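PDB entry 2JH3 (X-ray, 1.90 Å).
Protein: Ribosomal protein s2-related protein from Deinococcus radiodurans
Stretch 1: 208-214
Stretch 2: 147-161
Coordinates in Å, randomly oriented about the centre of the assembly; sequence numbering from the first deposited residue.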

# COMPACT_ATOMS: atom_id res chain seq x y z
N VAL A 208 -6.39 9.02 44.90
CA VAL A 208 -6.98 8.83 43.55
C VAL A 208 -6.11 9.57 42.47
O VAL A 208 -5.74 10.74 42.62
CB VAL A 208 -8.48 9.25 43.48
CG1 VAL A 208 -8.66 10.71 43.86
CG2 VAL A 208 -9.10 8.88 42.08
N LEU A 209 -5.74 8.82 41.44
CA LEU A 209 -4.92 9.39 40.41
C LEU A 209 -5.80 9.75 39.19
O LEU A 209 -6.50 8.91 38.64
CB LEU A 209 -3.83 8.42 40.00
CG LEU A 209 -2.91 8.86 38.89
CD1 LEU A 209 -1.97 9.94 39.35
CD2 LEU A 209 -2.12 7.70 38.42
N VAL A 210 -5.74 11.02 38.84
CA VAL A 210 -6.33 11.53 37.59
C VAL A 210 -5.22 12.05 36.64
O VAL A 210 -4.60 13.09 36.86
CB VAL A 210 -7.47 12.57 37.84
CG1 VAL A 210 -8.02 13.21 36.48
CG2 VAL A 210 -8.60 11.89 38.58
N PRO A 211 -5.01 11.31 35.57
CA PRO A 211 -4.21 11.75 34.46
C PRO A 211 -4.77 12.97 33.73
O PRO A 211 -5.92 12.92 33.20
CB PRO A 211 -4.17 10.53 33.53
CG PRO A 211 -4.55 9.36 34.43
CD PRO A 211 -5.57 9.97 35.31
N PHE A 212 -4.01 14.07 33.76
CA PHE A 212 -4.38 15.34 33.04
C PHE A 212 -3.93 15.21 31.58
O PHE A 212 -3.03 15.88 31.15
CB PHE A 212 -3.72 16.54 33.67
CG PHE A 212 -4.25 17.86 33.18
CD1 PHE A 212 -5.56 18.23 33.47
CD2 PHE A 212 -3.42 18.79 32.55
CE1 PHE A 212 -6.06 19.48 33.08
CE2 PHE A 212 -3.93 20.01 32.16
CZ PHE A 212 -5.26 20.35 32.44
N LEU A 213 -4.55 14.27 30.88
CA LEU A 213 -4.21 13.86 29.52
C LEU A 213 -5.49 13.77 28.69
O LEU A 213 -6.56 13.39 29.20
CB LEU A 213 -3.61 12.42 29.57
CG LEU A 213 -2.13 12.15 29.80
CD1 LEU A 213 -1.30 13.34 30.09
CD2 LEU A 213 -1.98 11.05 30.82
N THR A 214 -5.39 14.07 27.38
CA THR A 214 -6.54 13.81 26.51
C THR A 214 -6.76 12.33 26.38
O THR A 214 -7.90 11.87 26.30
CB THR A 214 -6.35 14.39 25.09
OG1 THR A 214 -5.11 13.95 24.56
CG2 THR A 214 -6.40 15.90 25.10
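Stretch 2 147-161: LLAARPGNAALETHA

How do the two backbones run relative to each other? Residues 147-149 of stretch 2 form the end of a strand that lies beside strand 208-211 in parallel register, Leu-147 pairing with Val-210 and Leu-148 with Pro-211. The strand axes approach to 4.6 Å, with a signed crossing angle of -35°. After Ala-149 the chain leaves the sheet through a loop, then enters a helix at Ala-155.

What fastens the strands together? Leu-148 uses both its backbone polar atoms: its N donates to Val-210 O at 3.0 Å, and its O accepts from Phe-212 N, also at 3.0 Å. Reaching two residues on alternate positions of the neighbour is typical of a parallel pair. Leu-147 CA adds a CA-H...O contact to Val-210 O at 3.3 Å. Farther on, a water donates to Phe-212 O and accepts a weak bond from Ala-150 N.

Where do the strand side chains meet? Leu-147 and Val-210 share one face of the sheet, with Leu-147 CD2 4.3 Å from Val-210 CB. Leu-148 points to the face of Pro-211, where its CD2 lies 4.3 Å from Pro-211 CB; its CB is 4.0 Å from Leu-209 CD1. Beyond the strand, Ala-150 CB packs 4.1 Å from Leu-213 CD1.

How does the helix reach stretch 1? It does so through Phe-212, whose CA-to-CB bond points toward stretch 2. Leu-157 CD1 sits over one face of the phenyl ring, 3.8 Å from Phe-212 CG, in a CH-pi contact. Asn-154 ND2 approaches the ring edge, 3.9 Å from Phe-212 CD2, while Asn-154 OD1 caps the helix by accepting from Leu-157 N at 3.0 Å. One turn after Ala-156, His-160 meets the ring obliquely, its ND1 4.0 Å from Phe-212 CZ.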

# COMPACT_ATOMS: atom_id res chain seq x y z
N LEU A 147 -2.64 14.34 40.48
CA LEU A 147 -2.83 14.79 39.09
C LEU A 147 -1.55 14.47 38.32
O LEU A 147 -0.50 15.03 38.61
CB LEU A 147 -3.09 16.30 39.04
CG LEU A 147 -4.29 16.77 39.90
CD1 LEU A 147 -4.47 18.26 39.83
CD2 LEU A 147 -5.54 16.07 39.50
N LEU A 148 -1.65 13.59 37.32
CA LEU A 148 -0.50 13.21 36.49
C LEU A 148 -0.28 14.15 35.28
O LEU A 148 -1.14 14.28 34.46
CB LEU A 148 -0.72 11.79 36.01
CG LEU A 148 0.39 11.14 35.22
CD1 LEU A 148 1.65 10.95 36.07
CD2 LEU A 148 -0.12 9.85 34.68
N ALA A 149 0.85 14.85 35.23
CA ALA A 149 1.31 15.56 34.02
C ALA A 149 2.28 14.77 33.16
O ALA A 149 3.11 14.00 33.67
CB ALA A 149 1.95 16.83 34.38
N ALA A 150 2.23 15.02 31.85
CA ALA A 150 3.05 14.30 30.87
C ALA A 150 4.51 14.66 30.97
O ALA A 150 5.39 13.80 30.83
CB ALA A 150 2.54 14.60 29.44
N ARG A 151 4.72 15.94 31.11
CA ARG A 151 6.02 16.61 31.16
C ARG A 151 5.95 17.64 32.31
O ARG A 151 4.89 18.07 32.72
CB ARG A 151 6.31 17.39 29.85
CZ ARG A 151 6.96 17.45 25.19
NH2 ARG A 151 6.54 17.01 24.01
N PRO A 152 7.14 17.99 32.80
CA PRO A 152 7.38 18.82 33.98
C PRO A 152 6.77 20.20 34.06
O PRO A 152 6.32 20.56 35.14
CB PRO A 152 8.91 18.95 34.01
CG PRO A 152 9.35 18.55 32.67
CD PRO A 152 8.39 17.53 32.21
N GLY A 153 6.77 21.00 33.00
CA GLY A 153 6.36 22.42 33.16
C GLY A 153 4.91 22.76 32.86
O GLY A 153 4.65 23.81 32.20
N ASN A 154 3.95 21.92 33.31
CA ASN A 154 2.51 22.20 33.08
C ASN A 154 1.92 23.18 34.10
O ASN A 154 1.21 22.84 35.05
CB ASN A 154 1.66 20.95 32.92
CG ASN A 154 0.36 21.24 32.16
OD1 ASN A 154 -0.27 22.29 32.33
ND2 ASN A 154 -0.05 20.29 31.34
N ALA A 155 2.26 24.43 33.86
CA ALA A 155 1.81 25.55 34.66
C ALA A 155 0.32 25.66 34.73
O ALA A 155 -0.21 26.04 35.73
CB ALA A 155 2.38 26.80 34.07
N ALA A 156 -0.40 25.29 33.68
CA ALA A 156 -1.88 25.35 33.73
C ALA A 156 -2.42 24.35 34.72
O ALA A 156 -3.35 24.64 35.48
CB ALA A 156 -2.47 25.12 32.35
N LEU A 157 -1.85 23.15 34.74
CA LEU A 157 -2.31 22.15 35.69
C LEU A 157 -2.06 22.58 37.13
O LEU A 157 -2.89 22.33 38.02
CB LEU A 157 -1.67 20.79 35.40
CG LEU A 157 -1.98 19.68 36.41
CD1 LEU A 157 -3.43 19.46 36.48
CD2 LEU A 157 -1.23 18.40 36.03
N GLU A 158 -0.90 23.21 37.36
CA GLU A 158 -0.58 23.78 38.68
C GLU A 158 -1.63 24.82 39.11
O GLU A 158 -2.10 24.85 40.25
CB GLU A 158 0.82 24.39 38.64
CG GLU A 158 1.95 23.33 38.35
CD GLU A 158 2.30 22.41 39.55
OE1 GLU A 158 1.70 22.61 40.64
OE2 GLU A 158 3.18 21.49 39.39
N THR A 159 -2.09 25.63 38.17
CA THR A 159 -3.19 26.56 38.50
C THR A 159 -4.43 25.82 38.97
O THR A 159 -4.95 26.08 40.04
CB THR A 159 -3.41 27.49 37.33
OG1 THR A 159 -2.22 28.28 37.19
CG2 THR A 159 -4.61 28.39 37.54
N HIS A 160 -4.85 24.80 38.23
CA HIS A 160 -5.97 23.98 38.65
C HIS A 160 -5.77 23.23 39.97
O HIS A 160 -6.74 23.04 40.73
CB HIS A 160 -6.30 22.96 37.58
CG HIS A 160 -6.64 23.61 36.27
ND1 HIS A 160 -6.07 23.23 35.07
CD2 HIS A 160 -7.38 24.70 36.02
CE1 HIS A 160 -6.50 24.06 34.12
NE2 HIS A 160 -7.30 24.96 34.67
N ALA A 161 -4.56 22.70 40.16
CA ALA A 161 -4.24 21.95 41.41
C ALA A 161 -4.51 22.87 42.61
O ALA A 161 -5.19 22.47 43.56
CB ALA A 161 -2.82 21.44 41.37
O HOH W 1 -0.58 16.87 31.10